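Local coordinates for protein N-acetylglucosamine-6-phosphate deacetylase (Thermotoga maritima, PDB 1O12) that probably removes the acetyl group from N-acetylglucosamine-6-phosphate, acting as a metal-dependent hydrolase of the amidohydrolase superfamily, at residues Ile48-Leu53 against Leu353-Glu358; Ala310-Arg315 against Asp359-Met364; Lys17-Asp22 against Cys320-Leu325; Pro23-Phe28 against Arg344-Thr349; Val52-Phe57 against Lys327-Asn332. All blocks are in the same frame, centred on the assembly; numbering follows the deposited sequence.

Interaction 1: Ile48-Leu53 against Leu353-Glu358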
# COMPACT_ATOMS: atom_id res chain seq x y z
N ILE A 48 19.41 25.13 25.68
CA ILE A 48 18.10 24.54 25.99
C ILE A 48 16.99 25.34 25.31
O ILE A 48 16.78 26.52 25.62
CB ILE A 48 17.82 24.46 27.53
CG1 ILE A 48 18.40 25.70 28.24
CG2 ILE A 48 18.43 23.19 28.11
CD1 ILE A 48 18.38 25.62 29.78
N PRO A 49 16.25 24.71 24.39
CA PRO A 49 15.14 25.26 23.60
C PRO A 49 13.96 25.89 24.32
O PRO A 49 13.49 25.40 25.33
CB PRO A 49 14.71 24.09 22.73
CG PRO A 49 15.96 23.31 22.59
CD PRO A 49 16.54 23.33 23.97
N ARG A 50 13.48 26.99 23.73
CA ARG A 50 12.37 27.81 24.20
C ARG A 50 11.03 27.29 23.64
O ARG A 50 10.00 27.33 24.31
CB ARG A 50 12.60 29.27 23.74
CG ARG A 50 11.61 30.35 24.25
CD ARG A 50 11.04 31.30 23.14
NE ARG A 50 12.04 32.14 22.45
CZ ARG A 50 11.79 33.36 21.97
NH1 ARG A 50 10.58 33.91 22.12
NH2 ARG A 50 12.75 34.05 21.35
N GLY A 51 11.08 26.81 22.41
CA GLY A 51 9.90 26.30 21.75
C GLY A 51 10.35 25.74 20.41
O GLY A 51 11.55 25.53 20.17
N VAL A 52 9.39 25.49 19.52
CA VAL A 52 9.73 24.96 18.21
C VAL A 52 9.48 26.04 17.17
O VAL A 52 8.53 26.80 17.28
CB VAL A 52 8.86 23.71 17.85
CG1 VAL A 52 9.33 23.10 16.54
CG2 VAL A 52 8.94 22.69 18.97
N LEU A 53 10.35 26.10 16.18
CA LEU A 53 10.20 27.08 15.09
C LEU A 53 10.18 26.26 13.81
O LEU A 53 11.10 25.48 13.55
CB LEU A 53 11.38 28.04 15.04
CG LEU A 53 11.14 29.25 14.13
CD1 LEU A 53 10.22 30.21 14.86
CD2 LEU A 53 12.45 29.98 13.78
N LEU A 353 7.25 32.00 9.07
CA LEU A 353 7.54 31.05 10.13
C LEU A 353 6.43 30.89 11.16
O LEU A 353 5.57 31.76 11.28
CB LEU A 353 8.79 31.49 10.87
CG LEU A 353 10.03 31.82 10.06
CD1 LEU A 353 10.89 32.82 10.83
CD2 LEU A 353 10.79 30.54 9.76
N VAL A 354 6.46 29.78 11.88
CA VAL A 354 5.50 29.56 12.94
C VAL A 354 6.25 29.05 14.17
O VAL A 354 7.07 28.13 14.09
CB VAL A 354 4.39 28.55 12.53
CG1 VAL A 354 5.00 27.22 12.09
CG2 VAL A 354 3.41 28.37 13.70
N LEU A 355 5.99 29.68 15.30
CA LEU A 355 6.61 29.26 16.56
C LEU A 355 5.55 28.48 17.35
O LEU A 355 4.40 28.90 17.42
CB LEU A 355 7.05 30.47 17.37
CG LEU A 355 7.90 30.11 18.60
CD1 LEU A 355 9.32 29.68 18.15
CD2 LEU A 355 7.96 31.31 19.54
N LEU A 356 5.94 27.35 17.94
CA LEU A 356 5.01 26.51 18.68
C LEU A 356 5.54 26.07 20.04
O LEU A 356 6.75 26.14 20.28
CB LEU A 356 4.70 25.27 17.86
CG LEU A 356 4.44 25.54 16.37
CD1 LEU A 356 5.74 25.51 15.58
CD2 LEU A 356 3.46 24.50 15.86
N ASP A 357 4.66 25.61 20.94
CA ASP A 357 5.14 25.09 22.22
C ASP A 357 5.49 23.63 21.90
O ASP A 357 5.22 23.18 20.77
CB ASP A 357 4.08 25.18 23.33
CG ASP A 357 2.87 24.33 23.07
OD1 ASP A 357 2.99 23.27 22.43
OD2 ASP A 357 1.77 24.71 23.52
N GLU A 358 6.07 22.89 22.84
CA GLU A 358 6.48 21.51 22.56
C GLU A 358 5.35 20.58 22.16
O GLU A 358 5.59 19.55 21.52
CB GLU A 358 7.27 20.91 23.72
CG GLU A 358 6.55 20.85 25.05
CD GLU A 358 7.30 19.99 26.06
OE1 GLU A 358 7.21 18.73 25.99
OE2 GLU A 358 8.00 20.59 26.93

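Interaction 2: Ala310-Arg315 against Asp359-Met364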
# COMPACT_ATOMS: atom_id res chain seq x y z
N ALA A 310 -4.42 19.37 12.40
CA ALA A 310 -3.96 18.45 11.37
C ALA A 310 -2.53 18.03 11.68
O ALA A 310 -2.20 16.85 11.62
CB ALA A 310 -4.01 19.12 10.03
N VAL A 311 -1.68 18.99 12.03
CA VAL A 311 -0.29 18.69 12.32
C VAL A 311 -0.14 17.80 13.56
O VAL A 311 0.62 16.81 13.55
CB VAL A 311 0.52 19.99 12.51
CG1 VAL A 311 1.96 19.68 12.92
CG2 VAL A 311 0.50 20.78 11.21
N LYS A 312 -0.89 18.14 14.61
CA LYS A 312 -0.81 17.37 15.83
C LYS A 312 -1.27 15.95 15.54
O LYS A 312 -0.61 14.98 15.96
CB LYS A 312 -1.68 17.97 16.93
CG LYS A 312 -1.22 19.31 17.48
CD LYS A 312 -1.87 19.60 18.84
CE LYS A 312 -1.91 21.08 19.18
NZ LYS A 312 -2.93 21.85 18.38
N ASN A 313 -2.39 15.83 14.82
CA ASN A 313 -2.95 14.53 14.53
C ASN A 313 -1.96 13.68 13.78
O ASN A 313 -1.65 12.57 14.21
CB ASN A 313 -4.26 14.63 13.70
CG ASN A 313 -5.47 15.06 14.52
OD1 ASN A 313 -5.47 14.97 15.75
ND2 ASN A 313 -6.51 15.50 13.85
N PHE A 314 -1.46 14.22 12.68
CA PHE A 314 -0.51 13.49 11.85
C PHE A 314 0.65 13.01 12.67
O PHE A 314 1.06 11.86 12.57
CB PHE A 314 0.02 14.35 10.72
CG PHE A 314 0.85 13.58 9.75
CD1 PHE A 314 2.23 13.46 9.94
CD2 PHE A 314 0.24 12.92 8.68
CE1 PHE A 314 3.00 12.69 9.06
CE2 PHE A 314 0.98 12.15 7.80
CZ PHE A 314 2.37 12.04 7.98
N ARG A 315 1.18 13.91 13.49
CA ARG A 315 2.29 13.58 14.35
C ARG A 315 1.96 12.44 15.30
O ARG A 315 2.79 11.57 15.55
CB ARG A 315 2.71 14.79 15.16
CG ARG A 315 3.92 14.49 16.04
CD ARG A 315 3.99 15.43 17.20
NE ARG A 315 5.36 15.57 17.66
CZ ARG A 315 5.73 16.24 18.74
NH1 ARG A 315 4.82 16.85 19.49
NH2 ARG A 315 7.02 16.31 19.08
N ASP A 359 4.13 20.93 22.55
CA ASP A 359 2.97 20.13 22.18
C ASP A 359 2.45 20.54 20.81
O ASP A 359 1.40 20.08 20.37
CB ASP A 359 1.85 20.29 23.19
CG ASP A 359 2.08 19.47 24.44
OD1 ASP A 359 2.24 18.22 24.32
OD2 ASP A 359 2.11 20.09 25.54
N LEU A 360 3.18 21.44 20.15
CA LEU A 360 2.83 21.93 18.83
C LEU A 360 1.61 22.86 18.80
O LEU A 360 0.84 22.89 17.82
CB LEU A 360 2.66 20.75 17.86
CG LEU A 360 3.91 20.46 16.99
CD1 LEU A 360 5.18 20.86 17.73
CD2 LEU A 360 3.95 19.02 16.59
N ASN A 361 1.41 23.60 19.88
CA ASN A 361 0.34 24.59 19.91
C ASN A 361 0.98 25.84 19.33
O ASN A 361 2.11 26.19 19.68
CB ASN A 361 -0.12 24.86 21.34
CG ASN A 361 -1.00 23.76 21.89
OD1 ASN A 361 -1.95 23.31 21.22
ND2 ASN A 361 -0.71 23.31 23.11
N VAL A 362 0.27 26.49 18.41
CA VAL A 362 0.81 27.70 17.79
C VAL A 362 0.84 28.82 18.80
O VAL A 362 -0.16 29.05 19.52
CB VAL A 362 -0.03 28.19 16.62
CG1 VAL A 362 0.60 29.45 16.06
CG2 VAL A 362 -0.15 27.10 15.54
N VAL A 363 1.97 29.50 18.87
CA VAL A 363 2.10 30.61 19.78
C VAL A 363 2.51 31.89 19.04
O VAL A 363 2.45 32.97 19.58
CB VAL A 363 3.08 30.27 20.97
CG1 VAL A 363 3.71 28.92 20.76
CG2 VAL A 363 4.17 31.31 21.12
N MSE A 364 2.89 31.77 17.78
CA MSE A 364 3.28 32.96 17.04
C MSE A 364 3.50 32.65 15.57
O MSE A 364 4.11 31.65 15.21
CB MSE A 364 4.56 33.56 17.63
CG MSE A 364 5.01 34.83 16.91
SE MSE A 364 6.44 35.88 17.84
CE MSE A 364 7.96 35.63 16.65

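Interaction 3: Lys17-Asp22 against Cys320-Leu325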
# COMPACT_ATOMS: atom_id res chain seq x y z
N LYS A 17 17.24 30.75 20.88
CA LYS A 17 17.10 29.58 21.71
C LYS A 17 15.87 28.76 21.34
O LYS A 17 14.98 28.54 22.17
CB LYS A 17 17.01 29.99 23.19
CG LYS A 17 18.16 30.87 23.70
CD LYS A 17 17.95 31.26 25.17
CE LYS A 17 16.64 32.05 25.40
NZ LYS A 17 15.38 31.27 25.17
N VAL A 18 15.81 28.32 20.09
CA VAL A 18 14.65 27.54 19.68
C VAL A 18 15.02 26.24 19.02
O VAL A 18 16.16 26.03 18.60
CB VAL A 18 13.73 28.34 18.68
CG1 VAL A 18 12.93 29.34 19.44
CG2 VAL A 18 14.55 29.01 17.57
N LEU A 19 14.05 25.35 18.95
CA LEU A 19 14.25 24.09 18.28
C LEU A 19 13.94 24.42 16.82
O LEU A 19 12.78 24.42 16.42
CB LEU A 19 13.27 23.05 18.78
CG LEU A 19 13.75 21.61 18.59
CD1 LEU A 19 12.57 20.65 18.89
CD2 LEU A 19 14.27 21.40 17.19
N ILE A 20 14.97 24.73 16.04
CA ILE A 20 14.82 25.07 14.62
C ILE A 20 14.51 23.81 13.80
O ILE A 20 15.19 22.79 13.93
CB ILE A 20 16.11 25.67 14.07
CG1 ILE A 20 16.49 26.90 14.90
CG2 ILE A 20 15.95 26.01 12.57
CD1 ILE A 20 17.98 27.30 14.72
N VAL A 21 13.51 23.89 12.94
CA VAL A 21 13.17 22.73 12.15
C VAL A 21 13.12 23.03 10.68
O VAL A 21 12.25 23.76 10.23
CB VAL A 21 11.80 22.18 12.56
CG1 VAL A 21 11.54 20.90 11.85
CG2 VAL A 21 11.72 22.01 14.07
N ASP A 22 14.08 22.48 9.94
CA ASP A 22 14.16 22.62 8.50
C ASP A 22 13.95 21.22 7.88
O ASP A 22 14.51 20.22 8.35
CB ASP A 22 15.53 23.20 8.09
CG ASP A 22 15.62 23.50 6.60
OD1 ASP A 22 14.99 24.46 6.14
OD2 ASP A 22 16.31 22.75 5.88
N CYS A 320 6.01 10.38 13.61
CA CYS A 320 7.12 10.92 12.81
C CYS A 320 7.85 12.03 13.55
O CYS A 320 7.42 12.49 14.61
CB CYS A 320 6.60 11.49 11.49
SG CYS A 320 5.64 13.01 11.77
N SER A 321 8.97 12.48 13.00
CA SER A 321 9.75 13.54 13.64
C SER A 321 9.22 14.91 13.22
O SER A 321 8.46 15.01 12.26
CB SER A 321 11.20 13.43 13.20
OG SER A 321 11.31 13.75 11.82
N ILE A 322 9.64 15.96 13.95
CA ILE A 322 9.21 17.31 13.62
C ILE A 322 9.82 17.71 12.29
O ILE A 322 9.29 18.54 11.61
CB ILE A 322 9.60 18.31 14.68
CG1 ILE A 322 9.05 17.86 16.03
CG2 ILE A 322 8.97 19.67 14.35
CD1 ILE A 322 8.99 18.97 17.10
N THR A 323 10.93 17.09 11.92
CA THR A 323 11.52 17.36 10.62
C THR A 323 10.60 16.83 9.50
O THR A 323 10.48 17.44 8.45
CB THR A 323 12.88 16.69 10.44
OG1 THR A 323 13.87 17.38 11.22
CG2 THR A 323 13.26 16.69 9.00
N GLU A 324 9.97 15.68 9.71
CA GLU A 324 9.09 15.12 8.71
C GLU A 324 7.77 15.88 8.62
O GLU A 324 7.16 15.93 7.54
CB GLU A 324 8.79 13.66 9.02
CG GLU A 324 9.95 12.71 8.82
CD GLU A 324 9.68 11.41 9.53
OE1 GLU A 324 9.62 11.46 10.78
OE2 GLU A 324 9.49 10.36 8.88
N LEU A 325 7.33 16.42 9.75
CA LEU A 325 6.10 17.19 9.84
C LEU A 325 6.26 18.48 9.07
O LEU A 325 5.27 19.03 8.59
CB LEU A 325 5.77 17.54 11.28
CG LEU A 325 4.88 16.61 12.09
CD1 LEU A 325 4.69 17.23 13.49
CD2 LEU A 325 3.54 16.41 11.39

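Interaction 4: Pro23-Phe28 against Arg344-Thr349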
# COMPACT_ATOMS: atom_id res chain seq x y z
N PRO A 23 13.14 21.13 6.82
CA PRO A 23 12.84 19.88 6.12
C PRO A 23 14.07 19.20 5.57
O PRO A 23 14.08 17.99 5.37
CB PRO A 23 11.97 20.33 4.96
CG PRO A 23 11.49 21.69 5.35
CD PRO A 23 12.64 22.28 6.08
N ILE A 24 15.11 19.98 5.31
CA ILE A 24 16.31 19.41 4.72
C ILE A 24 17.51 19.31 5.64
O ILE A 24 18.21 18.30 5.65
CB ILE A 24 16.70 20.22 3.45
CG1 ILE A 24 15.65 19.98 2.36
CG2 ILE A 24 18.07 19.78 2.93
CD1 ILE A 24 15.88 20.85 1.14
N ASP A 25 17.75 20.35 6.41
CA ASP A 25 18.87 20.36 7.31
C ASP A 25 18.57 19.70 8.65
O ASP A 25 19.45 19.58 9.49
CB ASP A 25 19.36 21.81 7.51
CG ASP A 25 19.86 22.44 6.21
OD1 ASP A 25 20.50 21.71 5.41
OD2 ASP A 25 19.62 23.65 5.99
N GLY A 26 17.34 19.26 8.86
CA GLY A 26 17.03 18.61 10.13
C GLY A 26 16.60 19.57 11.23
O GLY A 26 16.30 20.75 10.95
N GLU A 27 16.55 19.08 12.46
CA GLU A 27 16.15 19.89 13.60
C GLU A 27 17.29 20.11 14.58
O GLU A 27 18.05 19.20 14.86
CB GLU A 27 14.97 19.25 14.31
CG GLU A 27 15.15 17.79 14.49
CD GLU A 27 13.85 17.10 14.75
OE1 GLU A 27 13.40 17.12 15.91
OE2 GLU A 27 13.28 16.55 13.78
N PHE A 28 17.41 21.33 15.10
CA PHE A 28 18.50 21.64 16.01
C PHE A 28 18.28 22.96 16.75
O PHE A 28 17.59 23.85 16.25
CB PHE A 28 19.79 21.70 15.21
CG PHE A 28 19.72 22.58 14.01
CD1 PHE A 28 19.83 23.97 14.14
CD2 PHE A 28 19.52 22.04 12.74
CE1 PHE A 28 19.74 24.80 13.02
CE2 PHE A 28 19.43 22.86 11.61
CZ PHE A 28 19.54 24.24 11.75
N ARG A 344 11.12 26.66 4.24
CA ARG A 344 12.45 26.44 4.75
C ARG A 344 12.81 27.46 5.82
O ARG A 344 12.18 28.52 5.93
CB ARG A 344 13.47 26.57 3.61
CG ARG A 344 13.32 25.57 2.46
CD ARG A 344 13.73 24.18 2.90
NE ARG A 344 15.12 24.10 3.39
CZ ARG A 344 16.21 24.24 2.63
NH1 ARG A 344 16.11 24.48 1.32
NH2 ARG A 344 17.42 24.10 3.19
N ILE A 345 13.80 27.09 6.62
CA ILE A 345 14.38 27.96 7.62
C ILE A 345 15.85 27.82 7.29
O ILE A 345 16.58 27.09 7.96
CB ILE A 345 14.19 27.50 9.08
CG1 ILE A 345 12.71 27.50 9.46
CG2 ILE A 345 14.95 28.49 10.00
CD1 ILE A 345 12.46 27.25 10.97
N ALA A 346 16.25 28.51 6.24
CA ALA A 346 17.62 28.51 5.75
C ALA A 346 17.97 29.91 5.23
O ALA A 346 17.12 30.64 4.73
CB ALA A 346 17.77 27.46 4.63
N GLU A 347 19.23 30.27 5.33
CA GLU A 347 19.67 31.56 4.84
C GLU A 347 19.32 31.80 3.38
O GLU A 347 19.57 30.96 2.52
CB GLU A 347 21.17 31.70 5.08
CG GLU A 347 21.44 32.05 6.52
CD GLU A 347 22.89 31.85 6.93
OE1 GLU A 347 23.77 32.06 6.06
OE2 GLU A 347 23.12 31.50 8.12
N GLY A 348 18.72 32.96 3.12
CA GLY A 348 18.35 33.33 1.77
C GLY A 348 16.88 33.18 1.42
O GLY A 348 16.44 33.66 0.38
N THR A 349 16.12 32.55 2.30
CA THR A 349 14.70 32.33 2.02
C THR A 349 13.75 33.30 2.74
O THR A 349 14.15 34.06 3.63
CB THR A 349 14.32 30.89 2.35
OG1 THR A 349 14.40 30.70 3.77
CG2 THR A 349 15.29 29.92 1.68
O HOH W 1 19.05 25.86 7.73

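Interaction 5: Val52-Phe57 against Lys327-Asn332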
# COMPACT_ATOMS: atom_id res chain seq x y z
N VAL A 52 9.39 25.49 19.52
CA VAL A 52 9.73 24.96 18.21
C VAL A 52 9.48 26.04 17.17
O VAL A 52 8.53 26.80 17.28
CB VAL A 52 8.86 23.71 17.85
CG1 VAL A 52 9.33 23.10 16.54
CG2 VAL A 52 8.94 22.69 18.97
N LEU A 53 10.35 26.10 16.18
CA LEU A 53 10.20 27.08 15.09
C LEU A 53 10.18 26.26 13.81
O LEU A 53 11.10 25.48 13.55
CB LEU A 53 11.38 28.04 15.04
CG LEU A 53 11.14 29.25 14.13
CD1 LEU A 53 10.22 30.21 14.86
CD2 LEU A 53 12.45 29.98 13.78
N MSE A 54 9.12 26.42 13.02
CA MSE A 54 8.99 25.68 11.77
C MSE A 54 8.60 26.63 10.63
O MSE A 54 8.18 27.77 10.88
CB MSE A 54 7.88 24.63 11.88
CG MSE A 54 7.93 23.71 13.09
SE MSE A 54 6.41 22.42 13.05
CE MSE A 54 6.99 21.42 11.45
N PRO A 55 8.74 26.17 9.38
CA PRO A 55 8.38 27.00 8.22
C PRO A 55 6.87 27.24 8.30
O PRO A 55 6.14 26.38 8.79
CB PRO A 55 8.74 26.11 7.02
CG PRO A 55 9.88 25.28 7.57
CD PRO A 55 9.38 24.91 8.95
N GLY A 56 6.40 28.40 7.86
CA GLY A 56 4.98 28.69 7.92
C GLY A 56 4.19 27.60 7.19
O GLY A 56 4.53 27.23 6.07
N PHE A 57 3.14 27.09 7.82
CA PHE A 57 2.31 26.05 7.23
C PHE A 57 1.69 26.55 5.94
O PHE A 57 1.51 27.76 5.75
CB PHE A 57 1.21 25.63 8.19
CG PHE A 57 1.72 25.05 9.49
CD1 PHE A 57 0.98 25.17 10.66
CD2 PHE A 57 2.95 24.39 9.53
CE1 PHE A 57 1.45 24.63 11.86
CE2 PHE A 57 3.43 23.84 10.72
CZ PHE A 57 2.69 23.96 11.88
N LYS A 327 7.80 18.69 6.26
CA LYS A 327 7.64 18.39 4.85
C LYS A 327 6.17 18.29 4.50
O LYS A 327 5.73 18.87 3.51
CB LYS A 327 8.35 17.10 4.50
CG LYS A 327 9.83 17.14 4.75
CD LYS A 327 10.45 15.82 4.33
CE LYS A 327 11.95 15.87 4.31
NZ LYS A 327 12.47 14.65 3.64
N VAL A 328 5.42 17.58 5.33
CA VAL A 328 4.01 17.40 5.10
C VAL A 328 3.18 18.64 5.38
O VAL A 328 2.10 18.80 4.81
CB VAL A 328 3.44 16.21 5.91
CG1 VAL A 328 4.25 14.96 5.60
CG2 VAL A 328 3.43 16.51 7.43
N SER A 329 3.66 19.53 6.25
CA SER A 329 2.89 20.72 6.56
C SER A 329 3.25 21.94 5.72
O SER A 329 2.49 22.89 5.70
CB SER A 329 2.97 21.07 8.04
OG SER A 329 4.28 21.42 8.40
N SER A 330 4.39 21.94 5.05
CA SER A 330 4.72 23.11 4.21
C SER A 330 5.67 22.86 3.05
O SER A 330 5.37 23.20 1.91
CB SER A 330 5.26 24.28 5.07
OG SER A 330 6.64 24.11 5.40
N TYR A 331 6.83 22.26 3.32
CA TYR A 331 7.80 22.04 2.27
C TYR A 331 7.29 21.29 1.02
O TYR A 331 7.55 21.72 -0.10
CB TYR A 331 9.04 21.32 2.83
CG TYR A 331 10.14 21.14 1.82
CD1 TYR A 331 10.80 22.24 1.27
CD2 TYR A 331 10.48 19.87 1.37
CE1 TYR A 331 11.79 22.09 0.31
CE2 TYR A 331 11.48 19.70 0.41
CZ TYR A 331 12.12 20.81 -0.12
OH TYR A 331 13.09 20.64 -1.07
N ASN A 332 6.58 20.18 1.21
CA ASN A 332 6.08 19.45 0.07
C ASN A 332 5.19 20.32 -0.85
O ASN A 332 5.36 20.31 -2.06
CB ASN A 332 5.35 18.17 0.51
CG ASN A 332 6.30 17.13 1.15
OD1 ASN A 332 7.52 17.18 0.94
ND2 ASN A 332 5.74 16.19 1.92
O HOH W 2 6.57 23.43 8.20

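Interaction 1: Ile48-Leu53 against Leu353-Glu358
The isobutyl side chain of Leu53 overlaps that of Leu355, the two crossing at about a right angle with Leu53 CD1 3.5 Å from Leu355 CD1. In both residues CG stands anti to the backbone N (chi1 -167° in Leu53 and -171° in Leu355), which sets each CG beside the carbonyl carbon of its own residue. The two residues form a non-hydrogen-bonded antiparallel pair, and Leu353 extends the same apolar patch, its CD2 lying 4.4 Å from Leu53 CD2. On the opposite face, Val52 and Leu356 form the adjacent hydrogen-bonded pair. Two backbone bonds close it: Val52 N gives its hydrogen to Leu356 O at 2.8 Å, and Leu356 N returns one to Val52 O at 2.7 Å. Leu356 CD1 lies 3.5 Å from Val52 O and 4.3 Å from Val52 CB. Val52 O is further approached by the CA-H of Leu355, and the CA-H of Leu53 points at Val354 O, with the CA of Leu53 3.4 Å from that oxygen. Next to Val52, Gly51 brings its CA to 3.5 Å from Leu356 O. Ile345, from a loop, lies on Leu53 and Leu353, whereas Met54 and Phe57 touch Leu356 on the other face; both sides of the pairing are therefore buried. A strand from near the N-terminus here pairs with one from near the C-terminus, about 300 residues later. Such pairing is characteristic of the small beta domain that accompanies the TIM barrel in amidohydrolases of the NagA type, to which both ends of the chain contribute strands.

Interaction 2: Ala310-Arg315 against Asp359-Met364
Leu360, in the connection of the beta-hairpin formed by strands 353-356 and 362-367, pushes its CD2 against Arg315 on helix 307-318. Arg315 reaches out extended from CG to NE, with CG anti to the backbone N (chi1 -178°), and its extended chain crosses Leu360 obliquely: Arg315 CD is 3.6 Å from Leu360 CD2, and the same methyl sits over one face of the guanidinium. A turn earlier on the helix, Val311 CG1 meets Leu360 CD2 at 4.2 Å, and Leu325 of the following helix also packs against Leu360. Lys312 takes the other flank. Its chain runs past the hairpin backbone, with CD 3.6 Å from Asp359 O, and then bends at chi4 (74°), leaving the ammonium near the side chain of Asn361. An alanine in place of Lys312 would probably leave Asp359 O and Leu360 CB without their aliphatic cover and open a gap between helix and hairpin. The amide of Asn361 is held chiefly from its own hairpin, ND2 bonding to Asp357 OD2. Its other end faces the lysine, yet the angle is too poor for a hydrogen bond, although Lys312 NZ is 3.3 Å from Asn361 OD1.

Interaction 3: Lys17-Asp22 against Cys320-Leu325
Asp22 OD1 is gripped by two groups, Arg344 NE in a salt bridge and the backbone N of Ile345, while OD2 accepts from the backbone N atoms of Ile24 and Asp25. With its side chain turned away from helix 322-336, Asp22 meets that helix through its backbone, its O lying 3.8 Å from Thr323 CG2. The hydroxyl of Thr323 is engaged elsewhere, with Glu27 OE2. Apolar packing carries the rest of the contact. Val21 sets its two methyls against the first turn of the helix: CG2 is 3.6 Å from Ile322 CG2, and CG1, anti to the backbone N (chi1 -173°), reaches to 3.3 Å from Ile322 O and 3.7 Å from Thr323 CA. The side chains of Val21 and Ile322 cross at about a right angle. At the far end of Ile322, CD1 touches Leu19 CD1 at 4.3 Å. The helix start itself is fixed by a capping box: Ser321 OG, at the N-cap, accepts from Glu324 N at 3.2 Å, and Glu324 OE1 accepts from Ser321 N. This reciprocal pairing holds the first turn in shape where Ile322 and Thr323 meet the strand. Strand 18-22 lies between strands 26-35 and 52-59, and Ile322 reaches past Val21 to Val52 and Met54 of the latter. Leu325, a turn on from Ser321, packs on Val311, Phe314 and Arg315 of helix 307-318.

Interaction 4: Pro23-Phe28 against Arg344-Thr349
Apolar contact comes first in extent: the side chain of Arg344 lies against Pro23 and Ile24, with Arg344 CD 3.9 Å from Pro23 CD. Ile24 places its CD1 over the centre of one guanidinium face, 3.6 Å from Arg344 NH1, and its CB rests near CZ and NH2. Pro23 CD is near the guanidinium plane, at its edge. Bends at chi2 (-71°) and chi3 (-58°) fold the arginine chain, and the compact shape keeps the flat head beside residues 23-25. The charged contact is to Asp25, whose OD2 lies in the guanidinium plane at its edge and forms a long salt bridge of 3.6 Å to Arg344 NH2. The carboxylate and guanidinium planes are turned 70° apart, so the two groups do not meet in the flat two-pronged fashion. The same arginine has a second acid partner, Asp22, at its NE, and two nearby carboxylates would be expected to stabilise its positive charge. Water supplies a third link: one molecule donates to Asp25 OD2 at 2.9 Å and to Ile345 O at 2.8 Å, bridging side chain and loop backbone. Within 344-349, a type II turn runs from Ala346 to Thr349, and Ala346 O accepts from both Thr349 N and Thr349 OG1, the hydroxyl bond being 2.9 Å long. This surface contact joins the loop between helix 322-336 and strand 353-356 to the turn linking strands 18-22 and 26-35. Tyr331 of the helix packs on Pro23, Ile24 and Arg344, while Gly348 and Thr349 bond to Ile39 of strand 38-44.

Interaction 5: Val52-Phe57 against Lys327-Asn332
Phe57 turns its CD2 to the side chain of Ser329, 3.4 Å from OG, which brings strand 52-59 against helix 322-336. Next along the helix, Ser330 OG lies 3.3 Å from Pro55 CB, and Ser330 CB rests on Gly56 O. Between the segments sits one water, at the edge of the Phe57 ring and in its plane. It donates to Pro55 O at 3.0 Å and to Ser329 OG at 3.1 Å, and is hydrogen-bonded to Ser330 OG at 2.9 Å. Both serines have OG between the backbone N and the carbonyl carbon (chi1 65° and 80°), and the preceding turn of the helix also holds them: Ser329 OG bonds to Leu325 O, Ser330 OG more weakly to Ala326 O. A pi-type turn closed by Asn332 N and Lys327 O widens the helix here. Farther out, Phe307 and Val311 pack on the Phe57 ring. An alanine in place of Phe57 would probably leave the Ser329 side chain and Phe307 without their aromatic neighbour and open a gap beside the water. The buried serine hydroxyls and Pro55 O are thus linked through one water, and the hydroxyls bond to the helix backbone as well.

How the interactions relate
Interactions 1 and 4 lie within and around the beta domain, while interactions 2, 3 and 5 set its strands and hairpin against helices 307-318 and 322-336. Strand 52-59 serves both interaction 1 and interaction 5, whose centres are about 12 Å apart; helix 322-336 serves interactions 3 and 5, about 9 Å apart. Strand 18-22 of interaction 3 pairs with strand 52-59, and strand 353-356 of interaction 1 with strand 362-367 of interaction 2. Interactions 2 and 4 are the most distant pair, centres about 19 Å apart. Along the chain most contacts interleave, though interaction 5 is nested inside interaction 4. The chain ends are joined beside the likely catalytic barrel, away from the iron site.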